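Local coordinates for peptidoglycan synthetase penicillin-binding protein 3 (Bifidobacterium adolescentis, PDB 4YE5), which probably binds penicillin and, as in related transpeptidases of this family, is likely to cross-link peptidoglycan during cell-wall synthesis, at residues Thr218-Val223 with Gln548-Pro553. Residues are numbered along the deposited sequence; the frame is centred on the assembly and turned at random.
Sequences TIDRDV and QKYEVP
The N-cap of helix 221-238, formed by D220, meets K549, the last residue of helix 535-549, and Y550 just after it, joining two helices of the transpeptidase fold; V223 also touches A257 of the antiparallel sheet. The capping evidence is D220 OD1, which accepts from V223 N at 3.0 Å, on the anti side of the carboxylate and 18° out of its plane, and more weakly from D222 N. No direct hydrogen bond crosses between the segments. One water donates to D220 OD2 at 2.6 Å and pairs with Y550 OH at 2.7 Å; this water lies at the edge of the Y550 ring, in its plane. A second accepts a hydrogen bond from K549 NZ at 2.7 Å and can donate to D220 OD2 or D222 OD2, though more acceptors surround it than it has protons. K549 reaches these acids through an extended chain that bends at its last torsion (chi4 59°), and NZ forms a long salt bridge of 3.8 Å with D222 OD2. Its aliphatic part also packs: CG stands 4.1 Å above the centre of the Y550 ring. Beyond K549 a Schellman motif with E551 at C-prime ends the helix. V223 CG2 approaches the Y550 ring at its edge, 3.4 Å from Y550 OH.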
ATOM      1  N   THR A 218       1.418   7.097  -4.758  1.00 20.61           N
ATOM      2  CA  THR A 218       1.058   8.389  -4.182  1.00 20.31           C
ATOM      3  C   THR A 218       1.841   8.652  -2.880  1.00 20.27           C
ATOM      4  O   THR A 218       1.874   9.784  -2.392  1.00 20.06           O
ATOM      5  CB  THR A 218      -0.428   8.443  -3.849  1.00 18.26           C
ATOM      6  OG1 THR A 218      -0.726   7.402  -2.914  1.00 17.77           O
ATOM      7  CG2 THR A 218      -1.294   8.264  -5.138  1.00 19.05           C
ATOM      8  N   ILE A 219       2.444   7.602  -2.322  1.00 17.26           N
ATOM      9  CA  ILE A 219       3.216   7.726  -1.085  1.00 19.69           C
ATOM     10  C   ILE A 219       4.388   8.681  -1.290  1.00 20.45           C
ATOM     11  O   ILE A 219       5.098   8.597  -2.289  1.00 18.91           O
ATOM     12  CB  ILE A 219       3.796   6.366  -0.631  1.00 19.74           C
ATOM     13  CG1 ILE A 219       2.686   5.345  -0.379  1.00 20.68           C
ATOM     14  CG2 ILE A 219       4.704   6.531   0.613  1.00 16.25           C
ATOM     15  CD1 ILE A 219       1.854   5.610   0.896  1.00 16.04           C
ATOM     16  N   ASP A 220       4.583   9.582  -0.334  1.00 19.96           N
ATOM     17  CA  ASP A 220       5.749  10.473  -0.315  1.00 17.98           C
ATOM     18  C   ASP A 220       6.751   9.929   0.693  1.00 18.92           C
ATOM     19  O   ASP A 220       6.422   9.759   1.863  1.00 16.43           O
ATOM     20  CB  ASP A 220       5.337  11.878   0.135  1.00 20.92           C
ATOM     21  CG  ASP A 220       6.496  12.865   0.109  1.00 25.71           C
ATOM     22  OD1 ASP A 220       7.308  12.843   1.058  1.00 29.25           O
ATOM     23  OD2 ASP A 220       6.595  13.655  -0.860  1.00 26.73           O
ATOM     24  N   ARG A 221       7.975   9.699   0.224  1.00 17.80           N
ATOM     25  CA  ARG A 221       9.049   9.071   1.000  1.00 22.70           C
ATOM     26  C   ARG A 221       9.302   9.848   2.289  1.00 17.07           C
ATOM     27  O   ARG A 221       9.491   9.254   3.341  1.00 19.21           O
ATOM     28  CB  ARG A 221      10.334   9.050   0.142  1.00 33.32           C
ATOM     29  CG  ARG A 221      11.361   7.979   0.450  1.00 46.91           C
ATOM     30  CD  ARG A 221      12.587   8.083  -0.496  1.00 32.45           C
ATOM     31  NE  ARG A 221      13.178   9.404  -0.393  1.00 29.14           N
ATOM     32  CZ  ARG A 221      14.254   9.700   0.328  1.00 31.15           C
ATOM     33  NH1 ARG A 221      14.929   8.755   0.965  1.00 28.28           N
ATOM     34  NH2 ARG A 221      14.677  10.949   0.379  1.00 37.47           N
ATOM     35  N   ASP A 222       9.298  11.178   2.208  1.00 17.76           N
ATOM     36  CA  ASP A 222       9.553  12.021   3.386  1.00 20.72           C
ATOM     37  C   ASP A 222       8.406  11.990   4.398  1.00 18.18           C
ATOM     38  O   ASP A 222       8.639  11.947   5.610  1.00 20.75           O
ATOM     39  CB  ASP A 222       9.870  13.464   2.969  1.00 25.81           C
ATOM     40  CG  ASP A 222      11.021  13.537   1.952  1.00 41.72           C
ATOM     41  OD1 ASP A 222      12.169  13.197   2.325  1.00 35.95           O
ATOM     42  OD2 ASP A 222      10.773  13.907   0.775  1.00 46.97           O
ATOM     43  N   VAL A 223       7.167  12.017   3.926  1.00 17.51           N
ATOM     44  CA  VAL A 223       6.042  11.904   4.869  1.00 15.84           C
ATOM     45  C   VAL A 223       6.001  10.498   5.488  1.00 19.07           C
ATOM     46  O   VAL A 223       5.744  10.333   6.684  1.00 19.49           O
ATOM     47  CB  VAL A 223       4.696  12.214   4.184  1.00 15.75           C
ATOM     48  CG1 VAL A 223       3.527  12.054   5.168  1.00 15.18           C
ATOM     49  CG2 VAL A 223       4.717  13.655   3.569  1.00 19.25           C
ATOM     50  N   GLN A 548       4.403  22.316   8.189  1.00 23.71           N
ATOM     51  CA  GLN A 548       5.733  22.895   7.918  1.00 25.73           C
ATOM     52  C   GLN A 548       6.257  22.442   6.558  1.00 24.47           C
ATOM     53  O   GLN A 548       6.744  23.251   5.780  1.00 26.03           O
ATOM     54  CB  GLN A 548       6.735  22.503   9.024  1.00 29.43           C
ATOM     55  CG  GLN A 548       8.240  22.682   8.660  1.00 44.78           C
ATOM     56  CD  GLN A 548       8.791  24.060   9.018  1.00 53.89           C
ATOM     57  OE1 GLN A 548       8.175  24.807   9.780  1.00 55.11           O
ATOM     58  NE2 GLN A 548       9.962  24.396   8.473  1.00 51.73           N
ATOM     59  N   LYS A 549       6.152  21.141   6.268  1.00 21.46           N
ATOM     60  CA  LYS A 549       6.652  20.620   4.995  1.00 25.33           C
ATOM     61  C   LYS A 549       5.970  21.276   3.806  1.00 25.99           C
ATOM     62  O   LYS A 549       6.625  21.683   2.864  1.00 27.50           O
ATOM     63  CB  LYS A 549       6.482  19.101   4.882  1.00 21.33           C
ATOM     64  CG  LYS A 549       7.009  18.517   3.544  1.00 21.93           C
ATOM     65  CD  LYS A 549       6.827  16.973   3.525  1.00 24.32           C
ATOM     66  CE  LYS A 549       7.051  16.399   2.126  1.00 23.62           C
ATOM     67  NZ  LYS A 549       8.421  16.737   1.679  1.00 24.76           N
ATOM     68  N   TYR A 550       4.649  21.366   3.842  1.00 23.61           N
ATOM     69  CA  TYR A 550       3.931  21.910   2.688  1.00 24.64           C
ATOM     70  C   TYR A 550       3.674  23.402   2.809  1.00 25.93           C
ATOM     71  O   TYR A 550       2.985  23.990   1.968  1.00 30.04           O
ATOM     72  CB  TYR A 550       2.634  21.123   2.442  1.00 21.03           C
ATOM     73  CG  TYR A 550       2.934  19.689   2.067  1.00 23.56           C
ATOM     74  CD1 TYR A 550       3.362  19.362   0.777  1.00 25.39           C
ATOM     75  CD2 TYR A 550       2.856  18.672   3.008  1.00 22.28           C
ATOM     76  CE1 TYR A 550       3.670  18.050   0.431  1.00 24.63           C
ATOM     77  CE2 TYR A 550       3.151  17.351   2.665  1.00 22.14           C
ATOM     78  CZ  TYR A 550       3.557  17.046   1.381  1.00 28.77           C
ATOM     79  OH  TYR A 550       3.856  15.731   1.045  1.00 23.56           O
ATOM     80  N   GLU A 551       4.256  24.019   3.839  1.00 23.58           N
ATOM     81  CA  GLU A 551       4.155  25.469   4.015  1.00 25.70           C
ATOM     82  C   GLU A 551       2.698  25.926   3.969  1.00 27.44           C
ATOM     83  O   GLU A 551       2.344  26.845   3.230  1.00 31.04           O
ATOM     84  CB  GLU A 551       4.993  26.199   2.947  1.00 29.42           C
ATOM     85  CG  GLU A 551       6.457  25.732   2.919  1.00 27.99           C
ATOM     86  CD  GLU A 551       7.328  26.516   1.941  1.00 45.27           C
ATOM     87  OE1 GLU A 551       7.612  25.978   0.848  1.00 45.47           O
ATOM     88  OE2 GLU A 551       7.734  27.661   2.266  1.00 49.33           O
ATOM     89  N   VAL A 552       1.853  25.257   4.746  1.00 26.02           N
ATOM     90  CA  VAL A 552       0.419  25.547   4.747  1.00 24.47           C
ATOM     91  C   VAL A 552       0.184  26.880   5.466  1.00 28.27           C
ATOM     92  O   VAL A 552       0.700  27.089   6.564  1.00 29.20           O
ATOM     93  CB  VAL A 552      -0.372  24.401   5.432  1.00 23.82           C
ATOM     94  CG1 VAL A 552      -1.890  24.662   5.363  1.00 25.09           C
ATOM     95  CG2 VAL A 552      -0.015  23.034   4.778  1.00 18.32           C
ATOM     96  N   PRO A 553      -0.587  27.793   4.848  1.00 28.39           N
ATOM     97  CA  PRO A 553      -0.873  29.054   5.535  1.00 29.44           C
ATOM     98  C   PRO A 553      -1.601  28.827   6.860  1.00 25.62           C
ATOM     99  O   PRO A 553      -2.478  27.961   6.927  1.00 28.01           O
ATOM    100  CB  PRO A 553      -1.794  29.795   4.551  1.00 33.57           C
ATOM    101  CG  PRO A 553      -1.533  29.176   3.225  1.00 38.61           C
ATOM    102  CD  PRO A 553      -1.239  27.724   3.527  1.00 30.32           C
TER
HETATM  103  O   HOH W   1       4.577  15.258  -1.475  1.00 24.85           O
HETATM  104  O   HOH W   2       8.807  15.169  -0.521  1.00 26.02           O